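SaTIE-TED (Staphylococcus aureus, PDB 6FX6) is a thioester domain of an LPXTG-anchored surface protein whose function is unknown, though as in related domains it may attach covalently to a host target. Local coordinates at residues R75-M80 and W105-A110; G168-S173 and P228-L233. One frame throughout, in Å; residues are numbered along the deposited sequence.

Interaction 1: R75-M80 and W105-A110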
loop_
_atom_site.group_PDB
_atom_site.type_symbol
_atom_site.label_atom_id
_atom_site.label_comp_id
_atom_site.label_asym_id
_atom_site.label_seq_id
_atom_site.Cartn_x
_atom_site.Cartn_y
_atom_site.Cartn_z
ATOM N N ARG A 75 -11.274 0.874 0.481
ATOM C CA ARG A 75 -10.440 -0.169 -0.138
ATOM C C ARG A 75 -9.036 0.339 -0.452
ATOM O O ARG A 75 -8.054 -0.348 -0.179
ATOM C CB ARG A 75 -11.062 -0.707 -1.428
ATOM C CG ARG A 75 -12.198 -1.697 -1.234
ATOM C CD ARG A 75 -12.380 -2.571 -2.471
ATOM N NE ARG A 75 -12.403 -1.797 -3.715
ATOM C CZ ARG A 75 -13.441 -1.095 -4.178
ATOM N NH1 ARG A 75 -14.598 -1.036 -3.514
ATOM N NH2 ARG A 75 -13.322 -0.431 -5.327
ATOM N N ASN A 76 -8.964 1.538 -1.028
ATOM C CA ASN A 76 -7.689 2.218 -1.276
ATOM C C ASN A 76 -6.915 2.419 0.009
ATOM O O ASN A 76 -5.764 2.013 0.095
ATOM C CB ASN A 76 -7.889 3.583 -1.963
ATOM C CG ASN A 76 -7.777 3.502 -3.473
ATOM O OD1 ASN A 76 -8.714 3.845 -4.196
ATOM N ND2 ASN A 76 -6.618 3.056 -3.958
ATOM N N LYS A 77 -7.555 3.015 1.013
ATOM C CA LYS A 77 -6.874 3.311 2.278
ATOM C C LYS A 77 -6.351 2.041 2.965
ATOM O O LYS A 77 -5.218 2.021 3.445
ATOM C CB LYS A 77 -7.771 4.120 3.224
ATOM C CG LYS A 77 -6.993 4.896 4.280
ATOM C CD LYS A 77 -7.770 6.102 4.799
ATOM C CE LYS A 77 -6.878 7.034 5.609
ATOM N NZ LYS A 77 -7.547 8.330 5.915
ATOM N N LEU A 78 -7.160 0.983 2.979
ATOM C CA LEU A 78 -6.738 -0.292 3.572
ATOM C C LEU A 78 -5.472 -0.861 2.910
ATOM O O LEU A 78 -4.600 -1.382 3.606
ATOM C CB LEU A 78 -7.866 -1.325 3.520
ATOM C CG LEU A 78 -9.087 -1.027 4.403
ATOM C CD1 LEU A 78 -10.275 -1.862 3.962
ATOM C CD2 LEU A 78 -8.786 -1.268 5.872
ATOM N N THR A 79 -5.370 -0.742 1.587
ATOM C CA THR A 79 -4.187 -1.209 0.859
ATOM C C THR A 79 -2.981 -0.289 1.095
ATOM O O THR A 79 -1.845 -0.767 1.170
ATOM C CB THR A 79 -4.447 -1.373 -0.660
ATOM O OG1 THR A 79 -4.839 -0.126 -1.236
ATOM C CG2 THR A 79 -5.539 -2.414 -0.923
HETATM N N MSE A 80 -3.237 1.015 1.226
HETATM C CA MSE A 80 -2.197 2.001 1.564
HETATM C C MSE A 80 -1.601 1.737 2.918
HETATM O O MSE A 80 -0.384 1.803 3.093
HETATM C CB MSE A 80 -2.725 3.442 1.633
HETATM C CG MSE A 80 -3.334 4.007 0.356
HETATM SE SE MSE A 80 -1.958 4.097 -1.030
HETATM C CE MSE A 80 -2.315 2.383 -1.944
ATOM N N TRP A 105 -7.686 -1.827 11.712
ATOM C CA TRP A 105 -8.858 -2.042 12.560
ATOM C C TRP A 105 -9.542 -0.759 13.036
ATOM O O TRP A 105 -10.748 -0.780 13.261
ATOM C CB TRP A 105 -8.515 -2.911 13.775
ATOM C CG TRP A 105 -8.421 -4.382 13.519
ATOM C CD1 TRP A 105 -8.738 -5.059 12.372
ATOM C CD2 TRP A 105 -8.028 -5.369 14.468
ATOM N NE1 TRP A 105 -8.536 -6.404 12.546
ATOM C CE2 TRP A 105 -8.105 -6.624 13.825
ATOM C CE3 TRP A 105 -7.615 -5.316 15.804
ATOM C CZ2 TRP A 105 -7.772 -7.818 14.469
ATOM C CZ3 TRP A 105 -7.280 -6.502 16.444
ATOM C CH2 TRP A 105 -7.359 -7.738 15.774
ATOM N N GLU A 106 -8.799 0.338 13.198
ATOM C CA GLU A 106 -9.418 1.641 13.505
ATOM C C GLU A 106 -10.405 2.083 12.430
ATOM O O GLU A 106 -11.439 2.661 12.749
ATOM C CB GLU A 106 -8.374 2.746 13.711
ATOM C CG GLU A 106 -7.619 2.648 15.028
ATOM C CD GLU A 106 -7.190 3.990 15.606
ATOM O OE1 GLU A 106 -8.006 4.937 15.595
ATOM O OE2 GLU A 106 -6.040 4.091 16.097
ATOM N N LEU A 107 -10.083 1.805 11.166
ATOM C CA LEU A 107 -10.978 2.125 10.049
ATOM C C LEU A 107 -12.202 1.218 9.949
ATOM O O LEU A 107 -13.184 1.585 9.312
ATOM C CB LEU A 107 -10.217 2.087 8.718
ATOM C CG LEU A 107 -9.183 3.185 8.483
ATOM C CD1 LEU A 107 -8.501 2.928 7.151
ATOM C CD2 LEU A 107 -9.819 4.576 8.515
ATOM N N LEU A 108 -12.129 0.036 10.553
ATOM C CA LEU A 108 -13.227 -0.930 10.552
ATOM C C LEU A 108 -13.968 -1.017 11.897
ATOM O O LEU A 108 -14.636 -2.020 12.173
ATOM C CB LEU A 108 -12.679 -2.305 10.153
ATOM C CG LEU A 108 -11.901 -2.340 8.837
ATOM C CD1 LEU A 108 -11.284 -3.713 8.618
ATOM C CD2 LEU A 108 -12.802 -1.961 7.671
ATOM N N GLY A 109 -13.847 0.020 12.731
ATOM C CA GLY A 109 -14.692 0.175 13.926
ATOM C C GLY A 109 -14.106 -0.214 15.276
ATOM O O GLY A 109 -14.801 -0.126 16.285
ATOM N N ALA A 110 -12.840 -0.630 15.314
ATOM C CA ALA A 110 -12.194 -0.993 16.579
ATOM C C ALA A 110 -11.864 0.252 17.406
ATOM O O ALA A 110 -11.439 1.275 16.860
ATOM C CB ALA A 110 -10.940 -1.811 16.329
#
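Two helices of the thioester domain, 72-87 and 94-107, meet here where the early turns of the first face the C-terminal end of the second, the nearest CA atoms, those of Leu78 and Leu107, being 8.1 Å apart. Leu107 gives the largest share of the contact, with Leu78 close behind. The CD1 methyl of Leu107 lies against the aliphatic part of Lys77, 3.8 Å from Lys77 CG and 4.0 Å from Lys77 CD, and the two side chains cross at about a right angle, so one branch of the leucine meets the lysine stem from its flank. The stem is available because Lys77 CG stands anti to the backbone N (chi1 -158°) and the chain runs extended beyond it, carrying NZ past the leucine. Leu78 reaches over with its CD2 methyl, which is 4.4 Å from Leu107 CD1 and also 4.4 Å from Leu108 CG, thus facing both leucines at once. Leu108 also touches Phe69 of a nearby loop, which continues the apolar patch beyond the two segments. No hydrogen bond spans the segments, and 184 Å² is buried in total; the contact therefore rests on dispersion and hydrophobic burial, fading from buried Leu78 to the exposed lysine.

Interaction 2: G168-S173 and P228-L233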
loop_
_atom_site.group_PDB
_atom_site.type_symbol
_atom_site.label_atom_id
_atom_site.label_comp_id
_atom_site.label_asym_id
_atom_site.label_seq_id
_atom_site.Cartn_x
_atom_site.Cartn_y
_atom_site.Cartn_z
ATOM N N GLY A 168 9.707 3.503 -9.383
ATOM C CA GLY A 168 9.811 2.896 -10.706
ATOM C C GLY A 168 9.408 3.867 -11.790
ATOM O O GLY A 168 8.648 4.805 -11.539
ATOM N N ILE A 169 9.931 3.628 -12.991
ATOM C CA ILE A 169 9.696 4.483 -14.153
ATOM C C ILE A 169 9.308 3.586 -15.323
ATOM O O ILE A 169 10.043 2.656 -15.644
ATOM C CB ILE A 169 10.954 5.313 -14.533
ATOM C CG1 ILE A 169 11.469 6.112 -13.324
ATOM C CG2 ILE A 169 10.643 6.259 -15.691
ATOM C CD1 ILE A 169 12.762 6.872 -13.567
ATOM N N ARG A 170 8.161 3.866 -15.942
ATOM C CA ARG A 170 7.737 3.188 -17.171
ATOM C C ARG A 170 7.831 4.170 -18.333
ATOM O O ARG A 170 7.373 5.319 -18.240
ATOM C CB ARG A 170 6.305 2.673 -17.061
ATOM C CG ARG A 170 6.093 1.594 -16.012
ATOM C CD ARG A 170 4.864 1.884 -15.160
ATOM N NE ARG A 170 3.622 1.815 -15.909
ATOM C CZ ARG A 170 2.448 2.343 -15.541
ATOM N NH1 ARG A 170 2.302 3.036 -14.411
ATOM N NH2 ARG A 170 1.399 2.183 -16.340
ATOM N N THR A 171 8.432 3.703 -19.419
ATOM C CA THR A 171 8.592 4.486 -20.624
ATOM C C THR A 171 8.321 3.584 -21.815
ATOM O O THR A 171 8.632 2.386 -21.759
ATOM C CB THR A 171 10.029 5.037 -20.747
ATOM O OG1 THR A 171 10.972 3.955 -20.724
ATOM C CG2 THR A 171 10.339 5.988 -19.608
ATOM N N PRO A 172 7.754 4.146 -22.900
ATOM C CA PRO A 172 7.673 3.359 -24.124
ATOM C C PRO A 172 9.056 3.212 -24.755
ATOM O O PRO A 172 9.990 3.922 -24.376
ATOM C CB PRO A 172 6.755 4.198 -25.013
ATOM C CG PRO A 172 7.000 5.597 -24.564
ATOM C CD PRO A 172 7.185 5.491 -23.081
ATOM N N SER A 173 9.173 2.295 -25.707
ATOM C CA SER A 173 10.416 2.097 -26.447
ATOM C C SER A 173 10.818 3.390 -27.169
ATOM O O SER A 173 9.957 4.134 -27.651
ATOM C CB SER A 173 10.250 0.957 -27.453
ATOM O OG SER A 173 11.479 0.662 -28.079
ATOM N N PRO A 228 -0.533 2.165 -9.131
ATOM C CA PRO A 228 0.858 2.580 -8.901
ATOM C C PRO A 228 1.042 4.024 -8.394
ATOM O O PRO A 228 2.157 4.388 -8.023
ATOM C CB PRO A 228 1.520 2.391 -10.272
ATOM C CG PRO A 228 0.409 2.437 -11.253
ATOM C CD PRO A 228 -0.803 1.901 -10.556
ATOM N N LEU A 229 -0.021 4.826 -8.393
ATOM C CA LEU A 229 0.005 6.197 -7.873
ATOM C C LEU A 229 1.083 7.026 -8.574
ATOM O O LEU A 229 1.913 7.667 -7.925
ATOM C CB LEU A 229 0.213 6.201 -6.352
ATOM C CG LEU A 229 -0.748 5.347 -5.524
ATOM C CD1 LEU A 229 -0.355 5.422 -4.062
ATOM C CD2 LEU A 229 -2.197 5.772 -5.704
ATOM N N ASP A 230 1.061 6.982 -9.903
ATOM C CA ASP A 230 2.101 7.611 -10.712
ATOM C C ASP A 230 1.812 9.067 -11.019
ATOM O O ASP A 230 0.675 9.439 -11.288
ATOM C CB ASP A 230 2.351 6.847 -12.020
ATOM C CG ASP A 230 1.144 6.796 -12.928
ATOM O OD1 ASP A 230 0.061 6.415 -12.444
ATOM O OD2 ASP A 230 1.277 7.095 -14.134
ATOM N N SER A 231 2.855 9.887 -10.959
ATOM C CA SER A 231 2.870 11.151 -11.679
ATOM C C SER A 231 3.224 10.780 -13.107
ATOM O O SER A 231 4.093 9.936 -13.312
ATOM C CB SER A 231 3.906 12.109 -11.100
ATOM O OG SER A 231 3.573 12.443 -9.769
ATOM N N TRP A 232 2.541 11.374 -14.085
ATOM C CA TRP A 232 2.844 11.119 -15.486
ATOM C C TRP A 232 2.903 12.379 -16.334
ATOM O O TRP A 232 2.270 13.402 -16.040
ATOM C CB TRP A 232 1.880 10.089 -16.101
ATOM C CG TRP A 232 0.425 10.467 -16.123
ATOM C CD1 TRP A 232 -0.525 10.096 -15.217
ATOM C CD2 TRP A 232 -0.256 11.248 -17.117
ATOM N NE1 TRP A 232 -1.746 10.607 -15.569
ATOM C CE2 TRP A 232 -1.614 11.320 -16.729
ATOM C CE3 TRP A 232 0.149 11.902 -18.288
ATOM C CZ2 TRP A 232 -2.576 12.021 -17.476
ATOM C CZ3 TRP A 232 -0.812 12.605 -19.036
ATOM C CH2 TRP A 232 -2.159 12.650 -18.624
ATOM N N LEU A 233 3.667 12.256 -17.411
ATOM C CA LEU A 233 3.974 13.345 -18.317
ATOM C C LEU A 233 4.000 12.779 -19.724
ATOM O O LEU A 233 4.664 11.759 -19.970
ATOM C CB LEU A 233 5.339 13.914 -17.938
ATOM C CG LEU A 233 6.017 14.987 -18.793
ATOM C CD1 LEU A 233 6.868 15.893 -17.916
ATOM C CD2 LEU A 233 6.874 14.378 -19.885
#
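Arg170 meets Pro228 and Asp230 through one guanidinium nitrogen. Arg170 NH1 lies 3.7 Å from Pro228 CG, a van der Waals approach to the proline ring, and 4.2 Å from Asp230 OD2. The second distance is too long for a salt bridge, and the direction argues the same way: the guanidinium and carboxylate planes are 50° apart and OD2 lies off the plane of the guanidinium, where none of its N-H bonds is aimed. The arginine bends at chi2 (133°) and chi3 (66°), yet the chain still runs outward toward Pro228. Stronger partners position both charged ends: Arg170 NH1 forms a salt bridge with Asp201 OD1, while Asp230 OD2 is hydrogen-bonded to His199 ND1. These two residues belong to strand 195-201, which separates strand 168-170 from strand 231-238 in a mixed four-stranded sheet, and backbone bonds tie Arg170 to His199 and Ser231 to Leu200. That intervening strand explains why Arg170 CA and Trp232 CA, the nearest pair, remain 9.5 Å apart. The segments thus meet across a neighbour, through side chains alone, burying 81 Å² at the surface. What remains between Arg170 and Asp230 is probably a modest electrostatic attraction, supplementing the stronger bonds each makes to the middle strand.

Overall arrangement
The two contacts lie on opposite sides of the chain's centre, with their own centres 27 Å apart, and follow one another in sequence. Interaction 1 joins two helices and is partly buried; interaction 2 joins the outermost strand 168-170 to the loop that leads into strand 231-238, two places across a mixed sheet, and lies at the surface. The first also buries more than twice the surface of the second, and the chemistry differs too: aliphatic packing in the first, a charge pair just beyond salt-bridge range and a proline contact in the second. Helix 72-87 nevertheless touches that loop, because Met80, a selenomethionine, places SE 3.7 Å from CD1 of Leu229.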